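Local coordinates for antibiotic biosynthesis monooxygenase (Thermus thermophilus, PDB 1IUJ), which is of unknown function but is probably a monooxygenase of the dimeric alpha-beta barrel superfamily, and binds zinc in the crystal, at residues Asn6-Arg11 against Glu16-Ala21; Arg23-Leu28 against His75-Thr80; Asp30-Phe35 against Arg63-Ser68; Leu41-Lys44 against Pro49-Val52. One frame throughout, in Å; residues are numbered along the deposited sequence.

Contact 1: residues Asn6-Arg11 against Glu16-Ala21; sequences NRIPVR and EQFEEA
Val10 and Phe18 make the closest backbone approach between residues 6-11 and 16-21, their CA atoms 7.6 Å apart, a spacing at which side chains alone bridge the gap between the end of strand 2-8 and helix 15-29. This is strand-to-helix packing in the ferredoxin-like fold of the dimeric alpha-beta barrel family, where helices cover one face of an antiparallel sheet. Phe18 reaches from the helix toward the strand and is received by two aliphatic side chains. Its CG stands anti to the backbone N (chi1 171°), which carries the ring into the space between the two elements. Ile8 meets the far part of the ring with both ends of its branched chain: CG2 lies 3.7 Å from Phe18 CE1, and CD1 is 3.9 Å from Phe18 CZ. Val10 takes the root of the ring instead, its CG2 touching Phe18 CB at 4.0 Å. The change from strand to loop between Ile8 and Val10 is made at Pro9, the centre of an inverse gamma turn closed by a weak bond from Val10 N to Ile8 O. Tyr50 of strand 50-56 also meets the Phe18 ring, with the planes inclined by about 55°, and touches Val10. The other methyl of the valine, Val10 CG1, sits over one face of the Phe18 ring, displaced toward the rim, and is nearest to Phe18 CG, the ring atom next to CB, at 4.1 Å.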
loop_
_atom_site.group_PDB
_atom_site.type_symbol
_atom_site.label_atom_id
_atom_site.label_comp_id
_atom_site.label_asym_id
_atom_site.label_seq_id
_atom_site.Cartn_x
_atom_site.Cartn_y
_atom_site.Cartn_z
ATOM N N ASN B 6 1.400 -1.200 -7.581
ATOM C CA ASN B 6 1.270 -2.006 -8.783
ATOM C C ASN B 6 0.956 -3.397 -8.314
ATOM O O ASN B 6 1.810 -4.040 -7.671
ATOM C CB ASN B 6 2.578 -1.973 -9.542
ATOM C CG ASN B 6 2.431 -2.359 -11.022
ATOM O OD1 ASN B 6 3.442 -2.413 -11.749
ATOM N ND2 ASN B 6 1.219 -2.612 -11.474
ATOM N N ARG B 7 -0.273 -3.829 -8.579
ATOM C CA ARG B 7 -0.748 -5.154 -8.152
ATOM C C ARG B 7 -0.455 -6.160 -9.252
ATOM O O ARG B 7 -0.974 -6.052 -10.364
ATOM C CB ARG B 7 -2.257 -5.101 -7.847
ATOM C CG ARG B 7 -2.662 -3.984 -6.839
ATOM C CD ARG B 7 -4.161 -3.813 -6.756
ATOM N NE ARG B 7 -4.863 -5.025 -6.340
ATOM C CZ ARG B 7 -4.937 -5.440 -5.074
ATOM N NH1 ARG B 7 -4.358 -4.748 -4.098
ATOM N NH2 ARG B 7 -5.596 -6.555 -4.785
ATOM N N ILE B 8 0.402 -7.132 -8.936
ATOM C CA ILE B 8 0.941 -8.049 -9.937
ATOM C C ILE B 8 0.574 -9.458 -9.508
ATOM O O ILE B 8 1.090 -9.942 -8.493
ATOM C CB ILE B 8 2.460 -7.841 -10.068
ATOM C CG1 ILE B 8 2.744 -6.392 -10.539
ATOM C CG2 ILE B 8 3.062 -8.898 -11.013
ATOM C CD1 ILE B 8 4.154 -5.944 -10.306
ATOM N N PRO B 9 -0.324 -10.118 -10.252
ATOM C CA PRO B 9 -0.812 -11.436 -9.873
ATOM C C PRO B 9 0.143 -12.515 -10.353
ATOM O O PRO B 9 -0.161 -13.249 -11.305
ATOM C CB PRO B 9 -2.174 -11.524 -10.597
ATOM C CG PRO B 9 -1.962 -10.712 -11.834
ATOM C CD PRO B 9 -0.963 -9.632 -11.491
ATOM N N VAL B 10 1.273 -12.621 -9.676
ATOM C CA VAL B 10 2.258 -13.680 -9.983
ATOM C C VAL B 10 1.956 -14.963 -9.239
ATOM O O VAL B 10 1.684 -14.949 -8.027
ATOM C CB VAL B 10 3.714 -13.200 -9.746
ATOM C CG1 VAL B 10 3.949 -12.809 -8.309
ATOM C CG2 VAL B 10 4.734 -14.255 -10.182
ATOM N N ARG B 11 1.992 -16.073 -9.976
ATOM C CA ARG B 11 1.780 -17.415 -9.414
ATOM C C ARG B 11 2.896 -17.771 -8.413
ATOM O O ARG B 11 4.046 -17.326 -8.559
ATOM C CB ARG B 11 1.719 -18.431 -10.569
ATOM C CG ARG B 11 0.518 -18.300 -11.516
ATOM C CD ARG B 11 0.391 -19.495 -12.465
ATOM N NE ARG B 11 0.178 -19.136 -13.875
ATOM C CZ ARG B 11 -0.612 -19.818 -14.721
ATOM N NH1 ARG B 11 -0.736 -19.429 -15.990
ATOM N NH2 ARG B 11 -1.291 -20.882 -14.301
ATOM N N GLU B 16 9.744 -16.459 -6.327
ATOM C CA GLU B 16 11.174 -16.223 -6.161
ATOM C C GLU B 16 11.834 -15.510 -7.362
ATOM O O GLU B 16 12.617 -14.558 -7.198
ATOM C CB GLU B 16 11.881 -17.541 -5.803
ATOM C CG GLU B 16 13.396 -17.449 -5.747
ATOM C CD GLU B 16 14.056 -18.783 -5.423
ATOM O OE1 GLU B 16 13.369 -19.832 -5.488
ATOM O OE2 GLU B 16 15.266 -18.779 -5.099
ATOM N N GLN B 17 11.520 -15.966 -8.572
ATOM C CA GLN B 17 12.061 -15.342 -9.755
ATOM C C GLN B 17 11.558 -13.903 -9.887
ATOM O O GLN B 17 12.337 -13.016 -10.252
ATOM C CB GLN B 17 11.736 -16.148 -11.013
ATOM C CG GLN B 17 12.576 -15.725 -12.201
ATOM C CD GLN B 17 11.979 -16.136 -13.525
ATOM O OE1 GLN B 17 11.190 -17.073 -13.589
ATOM N NE2 GLN B 17 12.342 -15.421 -14.586
ATOM N N PHE B 18 10.272 -13.691 -9.573
ATOM C CA PHE B 18 9.689 -12.356 -9.577
ATOM C C PHE B 18 10.450 -11.468 -8.599
ATOM O O PHE B 18 10.835 -10.359 -8.943
ATOM C CB PHE B 18 8.198 -12.408 -9.200
ATOM C CG PHE B 18 7.595 -11.061 -8.987
ATOM C CD1 PHE B 18 7.116 -10.351 -10.061
ATOM C CD2 PHE B 18 7.543 -10.484 -7.706
ATOM C CE1 PHE B 18 6.567 -9.089 -9.893
ATOM C CE2 PHE B 18 7.004 -9.226 -7.512
ATOM C CZ PHE B 18 6.511 -8.519 -8.619
ATOM N N GLU B 19 10.680 -11.963 -7.384
ATOM C CA GLU B 19 11.389 -11.165 -6.381
ATOM C C GLU B 19 12.823 -10.824 -6.815
ATOM O O GLU B 19 13.285 -9.696 -6.610
ATOM C CB GLU B 19 11.374 -11.873 -5.019
ATOM C CG GLU B 19 10.009 -11.839 -4.328
ATOM C CD GLU B 19 10.028 -12.423 -2.931
ATOM O OE1 GLU B 19 11.103 -12.419 -2.271
ATOM O OE2 GLU B 19 8.957 -12.868 -2.479
ATOM N N GLU B 20 13.492 -11.807 -7.424
ATOM C CA GLU B 20 14.887 -11.692 -7.866
ATOM C C GLU B 20 14.930 -10.668 -8.978
ATOM O O GLU B 20 15.773 -9.771 -8.974
ATOM C CB GLU B 20 15.388 -13.052 -8.390
ATOM C CG GLU B 20 16.802 -13.464 -7.967
ATOM C CD GLU B 20 17.090 -14.966 -8.171
ATOM O OE1 GLU B 20 18.290 -15.356 -8.262
ATOM O OE2 GLU B 20 16.130 -15.771 -8.257
ATOM N N ALA B 21 13.984 -10.780 -9.909
ATOM C CA ALA B 21 13.846 -9.823 -10.994
ATOM C C ALA B 21 13.525 -8.415 -10.472
ATOM O O ALA B 21 14.119 -7.433 -10.924
ATOM C CB ALA B 21 12.798 -10.299 -12.013
#

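Contact 2: residues Arg23-Leu28 against His75-Thr80; sequences RQRARL and HARSGT. With ZN (zinc ion), chain I.
A zinc-binding histidine, His75, lies at the heart of this contact, where the loop after helix 69-74 passes helix 15-29. His75 NE2 binds the zinc ion at 2.0 Å, and a water also binds it at 2.4 Å. Arg25 reaches from the helix to the imidazole and brings its guanidinium over one face at a slant: NH1 sits over the centre of the ring, 3.1 Å above its plane. The two planes are 44° apart, and Arg25 NH2 comes within 3.2 Å of His75 CE1. A bend at chi3 (51°) turns the end of the arginine over the ring. Arg77 lies at the edge of the same guanidinium, its CD 3.3 Å from Arg25 NH1, and folds back on its own segment. Its NE and NH1 both grip His75 O, NE at 2.7 Å from above the carbonyl plane and NH1 on a lone pair. Phe71 stacks on the His75 ring, and its O accepts a hydrogen bond from His75 ND1. With ND1 serving as donor, NE2 offers its lone pair to the metal; the nearby positive charge of Arg25 would be expected to disfavour a cation at NE2, and may weaken the bond to zinc.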
loop_
_atom_site.group_PDB
_atom_site.type_symbol
_atom_site.label_atom_id
_atom_site.label_comp_id
_atom_site.label_asym_id
_atom_site.label_seq_id
_atom_site.Cartn_x
_atom_site.Cartn_y
_atom_site.Cartn_z
ATOM N N ARG B 23 14.207 -7.102 -7.500
ATOM C CA ARG B 23 15.311 -6.544 -6.734
ATOM C C ARG B 23 16.113 -5.608 -7.643
ATOM O O ARG B 23 16.559 -4.522 -7.218
ATOM C CB ARG B 23 16.164 -7.685 -6.196
ATOM C CG ARG B 23 17.347 -7.268 -5.341
ATOM C CD ARG B 23 17.987 -8.443 -4.642
ATOM N NE ARG B 23 17.740 -8.445 -3.194
ATOM C CZ ARG B 23 16.733 -9.073 -2.573
ATOM N NH1 ARG B 23 16.642 -8.996 -1.245
ATOM N NH2 ARG B 23 15.821 -9.779 -3.253
ATOM N N GLN B 24 16.264 -6.018 -8.899
ATOM C CA GLN B 24 16.958 -5.190 -9.891
ATOM C C GLN B 24 16.240 -3.876 -10.228
ATOM O O GLN B 24 16.883 -2.848 -10.391
ATOM C CB GLN B 24 17.271 -5.997 -11.138
ATOM C CG GLN B 24 18.650 -6.628 -11.066
ATOM C CD GLN B 24 18.627 -8.098 -11.391
ATOM O OE1 GLN B 24 19.023 -8.500 -12.489
ATOM N NE2 GLN B 24 18.183 -8.912 -10.436
ATOM N N ARG B 25 14.910 -3.900 -10.302
ATOM C CA ARG B 25 14.137 -2.702 -10.597
ATOM C C ARG B 25 14.256 -1.670 -9.488
ATOM O O ARG B 25 14.333 -0.468 -9.763
ATOM C CB ARG B 25 12.671 -3.050 -10.822
ATOM C CG ARG B 25 12.380 -3.634 -12.165
ATOM C CD ARG B 25 10.908 -3.920 -12.374
ATOM N NE ARG B 25 10.016 -2.792 -12.085
ATOM C CZ ARG B 25 8.861 -2.594 -12.722
ATOM N NH1 ARG B 25 8.560 -3.437 -13.695
ATOM N NH2 ARG B 25 8.046 -1.556 -12.430
ATOM N N ALA B 26 14.297 -2.133 -8.239
ATOM C CA ALA B 26 14.440 -1.210 -7.128
ATOM C C ALA B 26 15.818 -0.541 -7.239
ATOM O O ALA B 26 15.954 0.601 -6.887
ATOM C CB ALA B 26 14.273 -1.926 -5.788
ATOM N N ARG B 27 16.820 -1.267 -7.742
ATOM C CA ARG B 27 18.159 -0.695 -7.927
ATOM C C ARG B 27 18.159 0.490 -8.910
ATOM O O ARG B 27 18.812 1.504 -8.668
ATOM C CB ARG B 27 19.174 -1.769 -8.357
ATOM C CG ARG B 27 19.665 -2.620 -7.184
ATOM C CD ARG B 27 20.330 -3.927 -7.585
ATOM N NE ARG B 27 21.783 -3.833 -7.715
ATOM C CZ ARG B 27 22.461 -4.041 -8.845
ATOM N NH1 ARG B 27 23.788 -3.943 -8.841
ATOM N NH2 ARG B 27 21.825 -4.349 -9.979
ATOM N N LEU B 28 17.406 0.368 -9.998
ATOM C CA LEU B 28 17.407 1.388 -11.047
ATOM C C LEU B 28 16.634 2.659 -10.668
ATOM O O LEU B 28 16.896 3.723 -11.235
ATOM C CB LEU B 28 16.861 0.810 -12.363
ATOM C CG LEU B 28 17.795 -0.113 -13.148
ATOM C CD1 LEU B 28 17.022 -1.000 -14.075
ATOM C CD2 LEU B 28 18.810 0.720 -13.931
ATOM N N HIS B 75 11.993 -2.592 -16.636
ATOM C CA HIS B 75 11.019 -3.489 -17.251
ATOM C C HIS B 75 11.602 -4.679 -18.044
ATOM O O HIS B 75 10.876 -5.618 -18.399
ATOM C CB HIS B 75 9.967 -2.694 -18.005
ATOM C CG HIS B 75 8.970 -2.066 -17.093
ATOM N ND1 HIS B 75 9.307 -1.062 -16.210
ATOM C CD2 HIS B 75 7.667 -2.357 -16.863
ATOM C CE1 HIS B 75 8.249 -0.756 -15.480
ATOM N NE2 HIS B 75 7.233 -1.504 -15.878
ATOM N N ALA B 76 12.912 -4.691 -18.281
ATOM C CA ALA B 76 13.539 -5.931 -18.766
ATOM C C ALA B 76 13.425 -7.100 -17.758
ATOM O O ALA B 76 13.933 -8.192 -18.033
ATOM C CB ALA B 76 14.996 -5.702 -19.198
ATOM N N ARG B 77 12.726 -6.866 -16.630
ATOM C CA ARG B 77 12.402 -7.882 -15.602
ATOM C C ARG B 77 11.426 -8.974 -16.065
ATOM O O ARG B 77 11.858 -9.991 -16.606
ATOM C CB ARG B 77 11.867 -7.242 -14.310
ATOM C CG ARG B 77 10.928 -6.037 -14.485
ATOM C CD ARG B 77 9.484 -6.340 -14.849
ATOM N NE ARG B 77 9.247 -6.112 -16.276
ATOM C CZ ARG B 77 8.054 -6.069 -16.872
ATOM N NH1 ARG B 77 7.985 -5.852 -18.183
ATOM N NH2 ARG B 77 6.939 -6.245 -16.175
ATOM N N SER B 78 10.126 -8.768 -15.826
ATOM C CA SER B 78 9.054 -9.663 -16.277
ATOM C C SER B 78 8.946 -9.690 -17.805
ATOM O O SER B 78 8.021 -10.289 -18.378
ATOM C CB SER B 78 7.702 -9.311 -15.617
ATOM O OG SER B 78 6.624 -9.312 -16.555
ATOM N N GLY B 79 9.891 -9.019 -18.455
ATOM C CA GLY B 79 10.267 -9.387 -19.800
ATOM C C GLY B 79 10.801 -10.810 -19.731
ATOM O O GLY B 79 10.484 -11.629 -20.598
ATOM N N THR B 80 11.601 -11.107 -18.702
ATOM C CA THR B 80 12.176 -12.449 -18.545
ATOM C C THR B 80 11.188 -13.416 -17.906
ATOM O O THR B 80 11.311 -14.630 -18.091
ATOM C CB THR B 80 13.539 -12.470 -17.764
ATOM O OG1 THR B 80 13.358 -12.014 -16.417
ATOM C CG2 THR B 80 14.553 -11.490 -18.344
HETATM ZN ZN ZN I . 5.293 -1.413 -15.308
HETATM O O HOH W 1 5.074 -3.563 -14.326
#

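Contact 3: residues Asp30-Phe35 against Arg63-Ser68; sequences DRMPGF and RAWTES. With ZN (zinc ion), chain D.
Met32 and Trp65 carry the contact, their side chains crossing at about a right angle. The indole atom CD1 receives three atoms of the methionine: CG is 3.5 Å from Trp65 CD1, CE is 3.7 Å from it and SD 3.8 Å. The sulfur lies 4.8 Å from the centroid of the five-membered ring and 73° off its normal, an oblique Met-aromatic contact. Met32 CE also passes Ser68 OG at 4.2 Å. Bends at chi2 (-55°) and chi3 (-52°) curl the methionine, bringing its methyl back to the same indole carbon that CG touches. Met32 opens a type II beta turn closed by Phe35 N to Met32 O, with Gly34 at positive phi. The turn belongs to the loop between helix 15-29 and strand 35-43, and the contact joins it to the end of helix 59-66 in the dimeric alpha-beta barrel fold. Ser68 ties that end down: its OG donates to Trp65 O at 2.8 Å on a lone pair, and Ser68 N bonds to the same oxygen. As N-cap of the following helix, Ser68 also meets Phe71 N through its OG. Phe71 and Trp56 both touch the indole, Phe71 edge-to-face. Directed away from this packing, Glu67, the first residue to leave the helix, extends its carboxylate to a zinc site, where OE1 binds the ion at 1.9 Å.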
loop_
_atom_site.group_PDB
_atom_site.type_symbol
_atom_site.label_atom_id
_atom_site.label_comp_id
_atom_site.label_asym_id
_atom_site.label_seq_id
_atom_site.Cartn_x
_atom_site.Cartn_y
_atom_site.Cartn_z
ATOM N N ASP B 30 16.595 4.009 -7.568
ATOM C CA ASP B 30 17.223 4.690 -6.409
ATOM C C ASP B 30 17.721 6.132 -6.601
ATOM O O ASP B 30 17.581 6.973 -5.701
ATOM C CB ASP B 30 18.357 3.835 -5.827
ATOM C CG ASP B 30 17.843 2.734 -4.918
ATOM O OD1 ASP B 30 18.668 1.925 -4.428
ATOM O OD2 ASP B 30 16.635 2.589 -4.629
ATOM N N ARG B 31 18.318 6.423 -7.748
ATOM C CA ARG B 31 18.890 7.749 -7.955
ATOM C C ARG B 31 17.841 8.704 -8.506
ATOM O O ARG B 31 18.121 9.880 -8.747
ATOM C CB ARG B 31 20.110 7.677 -8.878
ATOM C CG ARG B 31 21.445 7.738 -8.135
ATOM C CD ARG B 31 22.543 6.864 -8.735
ATOM N NE ARG B 31 23.719 7.639 -9.123
ATOM C CZ ARG B 31 24.919 7.116 -9.367
ATOM N NH1 ARG B 31 25.117 5.811 -9.248
ATOM N NH2 ARG B 31 25.930 7.903 -9.721
ATOM N N MET B 32 16.624 8.194 -8.711
ATOM C CA MET B 32 15.616 8.961 -9.424
ATOM C C MET B 32 15.199 10.200 -8.647
ATOM O O MET B 32 14.893 10.130 -7.465
ATOM C CB MET B 32 14.390 8.103 -9.796
ATOM C CG MET B 32 14.649 7.020 -10.839
ATOM S SD MET B 32 15.351 7.644 -12.365
ATOM C CE MET B 32 14.165 9.030 -12.796
ATOM N N PRO B 33 15.247 11.352 -9.298
ATOM C CA PRO B 33 14.759 12.582 -8.682
ATOM C C PRO B 33 13.385 12.378 -8.052
ATOM O O PRO B 33 12.484 11.865 -8.721
ATOM C CB PRO B 33 14.638 13.530 -9.871
ATOM C CG PRO B 33 15.749 13.085 -10.777
ATOM C CD PRO B 33 15.847 11.591 -10.629
ATOM N N GLY B 34 13.233 12.761 -6.791
ATOM C CA GLY B 34 11.917 12.713 -6.165
ATOM C C GLY B 34 11.525 11.333 -5.679
ATOM O O GLY B 34 10.466 11.162 -5.052
ATOM N N PHE B 35 12.357 10.329 -5.950
ATOM C CA PHE B 35 12.106 8.989 -5.382
ATOM C C PHE B 35 12.322 9.041 -3.872
ATOM O O PHE B 35 13.347 9.560 -3.387
ATOM C CB PHE B 35 13.028 7.928 -6.013
ATOM C CG PHE B 35 13.021 6.605 -5.299
ATOM C CD1 PHE B 35 11.986 5.707 -5.509
ATOM C CD2 PHE B 35 14.034 6.250 -4.411
ATOM C CE1 PHE B 35 11.936 4.456 -4.842
ATOM C CE2 PHE B 35 14.008 5.000 -3.748
ATOM C CZ PHE B 35 12.959 4.104 -3.952
ATOM N N ARG B 63 5.828 10.726 -13.093
ATOM C CA ARG B 63 5.710 10.812 -14.557
ATOM C C ARG B 63 7.090 10.867 -15.227
ATOM O O ARG B 63 7.317 10.198 -16.204
ATOM C CB ARG B 63 4.911 12.011 -15.017
ATOM C CG ARG B 63 3.466 12.094 -14.429
ATOM C CD ARG B 63 3.047 13.548 -13.969
ATOM N NE ARG B 63 1.607 13.894 -14.020
ATOM C CZ ARG B 63 1.024 14.940 -13.428
ATOM N NH1 ARG B 63 1.705 15.803 -12.681
ATOM N NH2 ARG B 63 -0.296 15.122 -13.558
ATOM N N ALA B 64 8.011 11.638 -14.673
ATOM C CA ALA B 64 9.362 11.716 -15.244
ATOM C C ALA B 64 10.030 10.336 -15.238
ATOM O O ALA B 64 10.676 9.893 -16.205
ATOM C CB ALA B 64 10.169 12.720 -14.478
ATOM N N TRP B 65 9.839 9.623 -14.139
ATOM C CA TRP B 65 10.349 8.291 -14.045
ATOM C C TRP B 65 9.802 7.356 -15.127
ATOM O O TRP B 65 10.549 6.615 -15.743
ATOM C CB TRP B 65 10.032 7.716 -12.675
ATOM C CG TRP B 65 10.640 6.401 -12.603
ATOM C CD1 TRP B 65 11.959 6.094 -12.887
ATOM C CD2 TRP B 65 10.000 5.175 -12.328
ATOM N NE1 TRP B 65 12.161 4.747 -12.778
ATOM C CE2 TRP B 65 10.975 4.155 -12.424
ATOM C CE3 TRP B 65 8.702 4.823 -11.985
ATOM C CZ2 TRP B 65 10.686 2.809 -12.182
ATOM C CZ3 TRP B 65 8.411 3.491 -11.743
ATOM C CH2 TRP B 65 9.397 2.496 -11.848
ATOM N N THR B 66 8.493 7.367 -15.368
ATOM C CA THR B 66 7.920 6.497 -16.404
ATOM C C THR B 66 8.488 6.752 -17.792
ATOM O O THR B 66 8.451 5.874 -18.629
ATOM C CB THR B 66 6.373 6.549 -16.491
ATOM O OG1 THR B 66 5.951 7.874 -16.901
ATOM C CG2 THR B 66 5.706 6.287 -15.120
ATOM N N GLU B 67 9.019 7.953 -18.021
ATOM C CA GLU B 67 9.579 8.299 -19.308
ATOM C C GLU B 67 11.091 8.090 -19.404
ATOM O O GLU B 67 11.663 8.392 -20.449
ATOM C CB GLU B 67 9.194 9.732 -19.657
ATOM C CG GLU B 67 7.679 9.822 -19.919
ATOM C CD GLU B 67 7.155 11.238 -20.056
ATOM O OE1 GLU B 67 7.909 12.214 -20.002
ATOM O OE2 GLU B 67 5.914 11.346 -20.140
ATOM N N SER B 68 11.693 7.518 -18.363
ATOM C CA SER B 68 13.154 7.410 -18.257
ATOM C C SER B 68 13.731 6.117 -18.812
ATOM O O SER B 68 13.091 5.082 -18.826
ATOM C CB SER B 68 13.559 7.564 -16.783
ATOM O OG SER B 68 13.293 6.402 -16.019
HETATM ZN ZN ZN D . 7.332 13.935 -20.709
#

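Contact 4: residues Leu41-Lys44 against Pro49-Val52; sequences LRPK and PYVV
Leu41 and Val51 form an antiparallel hydrogen-bonded pair, joined by two backbone bonds: Leu41 N to Val51 O at 2.9 Å and Val51 N to Leu41 O at 3.1 Å. A CA-H...O contact adds to the two backbone bonds, Tyr50 CA lying 3.4 Å from Leu41 O. Strands 41-43 and 50-52, the closing arms of a beta hairpin, run antiparallel, with 163° between their directions. Two apolar contacts join the side chains: Leu41 CD1 approaches Val51 CB at 4.3 Å, and Pro43 CD lies 3.7 Å from Tyr50 CD1. The aromatic contacts centre on Tyr50, one face of which takes two CH-pi partners. Arg42 CA stands 4.0 Å from the ring centroid and Pro43 CD 3.9 Å, both displaced toward the rim. Arg42 runs alongside the tyrosine, pointing the same way; with its CG anti to the backbone N (chi1 -176°), that CG comes to lie 3.4 Å from Tyr50 OH. The hydroxyl itself is hydrogen-bonded to Glu19 OE2 on helix 15-29. On one edge of the hairpin, strand 50-56 pairs with strand 2-8; on the other, Leu41, Arg42 and Pro43 pair antiparallel with a strand of the second subunit, carrying the sheet across the dimer interface.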
loop_
_atom_site.group_PDB
_atom_site.type_symbol
_atom_site.label_atom_id
_atom_site.label_comp_id
_atom_site.label_asym_id
_atom_site.label_seq_id
_atom_site.Cartn_x
_atom_site.Cartn_y
_atom_site.Cartn_z
ATOM N N LEU B 41 5.879 -6.225 -1.632
ATOM C CA LEU B 41 5.009 -6.800 -0.597
ATOM C C LEU B 41 4.446 -8.130 -1.066
ATOM O O LEU B 41 3.730 -8.210 -2.057
ATOM C CB LEU B 41 3.871 -5.806 -0.292
ATOM C CG LEU B 41 4.256 -4.433 0.175
ATOM C CD1 LEU B 41 3.010 -3.585 0.363
ATOM C CD2 LEU B 41 5.064 -4.451 1.478
ATOM N N ARG B 42 4.809 -9.204 -0.353
ATOM C CA ARG B 42 4.308 -10.545 -0.672
ATOM C C ARG B 42 2.974 -10.776 0.046
ATOM O O ARG B 42 2.900 -10.509 1.259
ATOM C CB ARG B 42 5.311 -11.611 -0.188
ATOM C CG ARG B 42 4.932 -13.055 -0.550
ATOM C CD ARG B 42 5.894 -14.081 0.031
ATOM N NE ARG B 42 5.963 -13.963 1.478
ATOM C CZ ARG B 42 7.047 -14.232 2.200
ATOM N NH1 ARG B 42 8.163 -14.674 1.615
ATOM N NH2 ARG B 42 7.012 -14.070 3.516
ATOM N N PRO B 43 1.955 -11.266 -0.659
ATOM C CA PRO B 43 0.627 -11.446 -0.061
ATOM C C PRO B 43 0.648 -12.563 0.971
ATOM O O PRO B 43 1.392 -13.526 0.826
ATOM C CB PRO B 43 -0.247 -11.825 -1.253
ATOM C CG PRO B 43 0.739 -12.550 -2.230
ATOM C CD PRO B 43 1.987 -11.717 -2.075
ATOM N N LYS B 44 -0.171 -12.441 2.002
ATOM C CA LYS B 44 -0.330 -13.529 2.966
ATOM C C LYS B 44 -0.861 -14.807 2.296
ATOM O O LYS B 44 -0.389 -15.933 2.606
ATOM C CB LYS B 44 -1.254 -13.082 4.120
ATOM C CG LYS B 44 -1.358 -14.100 5.261
ATOM C CD LYS B 44 -0.682 -13.598 6.548
ATOM C CE LYS B 44 0.812 -13.910 6.621
ATOM N NZ LYS B 44 1.648 -12.804 6.029
ATOM N N PRO B 49 -2.497 -10.926 -5.258
ATOM C CA PRO B 49 -1.339 -10.336 -5.944
ATOM C C PRO B 49 -0.252 -9.778 -5.013
ATOM O O PRO B 49 -0.531 -9.280 -3.922
ATOM C CB PRO B 49 -1.980 -9.206 -6.748
ATOM C CG PRO B 49 -3.142 -8.764 -5.845
ATOM C CD PRO B 49 -3.692 -10.064 -5.370
ATOM N N TYR B 50 0.997 -9.842 -5.483
ATOM C CA TYR B 50 2.065 -9.004 -4.914
ATOM C C TYR B 50 1.683 -7.538 -5.113
ATOM O O TYR B 50 0.951 -7.219 -6.060
ATOM C CB TYR B 50 3.401 -9.274 -5.657
ATOM C CG TYR B 50 4.252 -10.390 -5.072
ATOM C CD1 TYR B 50 3.899 -11.728 -5.239
ATOM C CD2 TYR B 50 5.407 -10.091 -4.357
ATOM C CE1 TYR B 50 4.714 -12.751 -4.705
ATOM C CE2 TYR B 50 6.222 -11.106 -3.809
ATOM C CZ TYR B 50 5.849 -12.413 -3.990
ATOM O OH TYR B 50 6.648 -13.410 -3.422
ATOM N N VAL B 51 2.170 -6.683 -4.224
ATOM C CA VAL B 51 2.101 -5.220 -4.430
ATOM C C VAL B 51 3.470 -4.593 -4.433
ATOM O O VAL B 51 4.232 -4.734 -3.498
ATOM C CB VAL B 51 1.140 -4.512 -3.416
ATOM C CG1 VAL B 51 1.211 -2.999 -3.565
ATOM C CG2 VAL B 51 -0.272 -4.960 -3.667
ATOM N N VAL B 52 3.783 -3.855 -5.501
ATOM C CA VAL B 52 5.000 -3.055 -5.507
ATOM C C VAL B 52 4.525 -1.648 -5.170
ATOM O O VAL B 52 3.759 -1.016 -5.940
ATOM C CB VAL B 52 5.697 -3.062 -6.853
ATOM C CG1 VAL B 52 6.860 -2.059 -6.827
ATOM C CG2 VAL B 52 6.127 -4.486 -7.279
#

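Overall arrangement
From the N terminus, contact 1 comes first, closing the short connection between strand 2-8 and helix 15-29 and tying that helix to the sheet. The same helix then opens contact 2, which closes only at the zinc-site loop following helix 69-74; the two contacts touch at Ala21 and Arg77. Within that long span contact 3 links the loop after helix 15-29 to the end of helix 59-66, and contact 4, the hairpin of strands 35-43 and 50-56, lies within contact 3 in turn. No contacts cross. Contacts 1 and 4 meet through the neighbouring strands 2-8 and 50-56, whereas contacts 3 and 4 sit on opposite sides of the chain's centre, about 23 Å apart between centres.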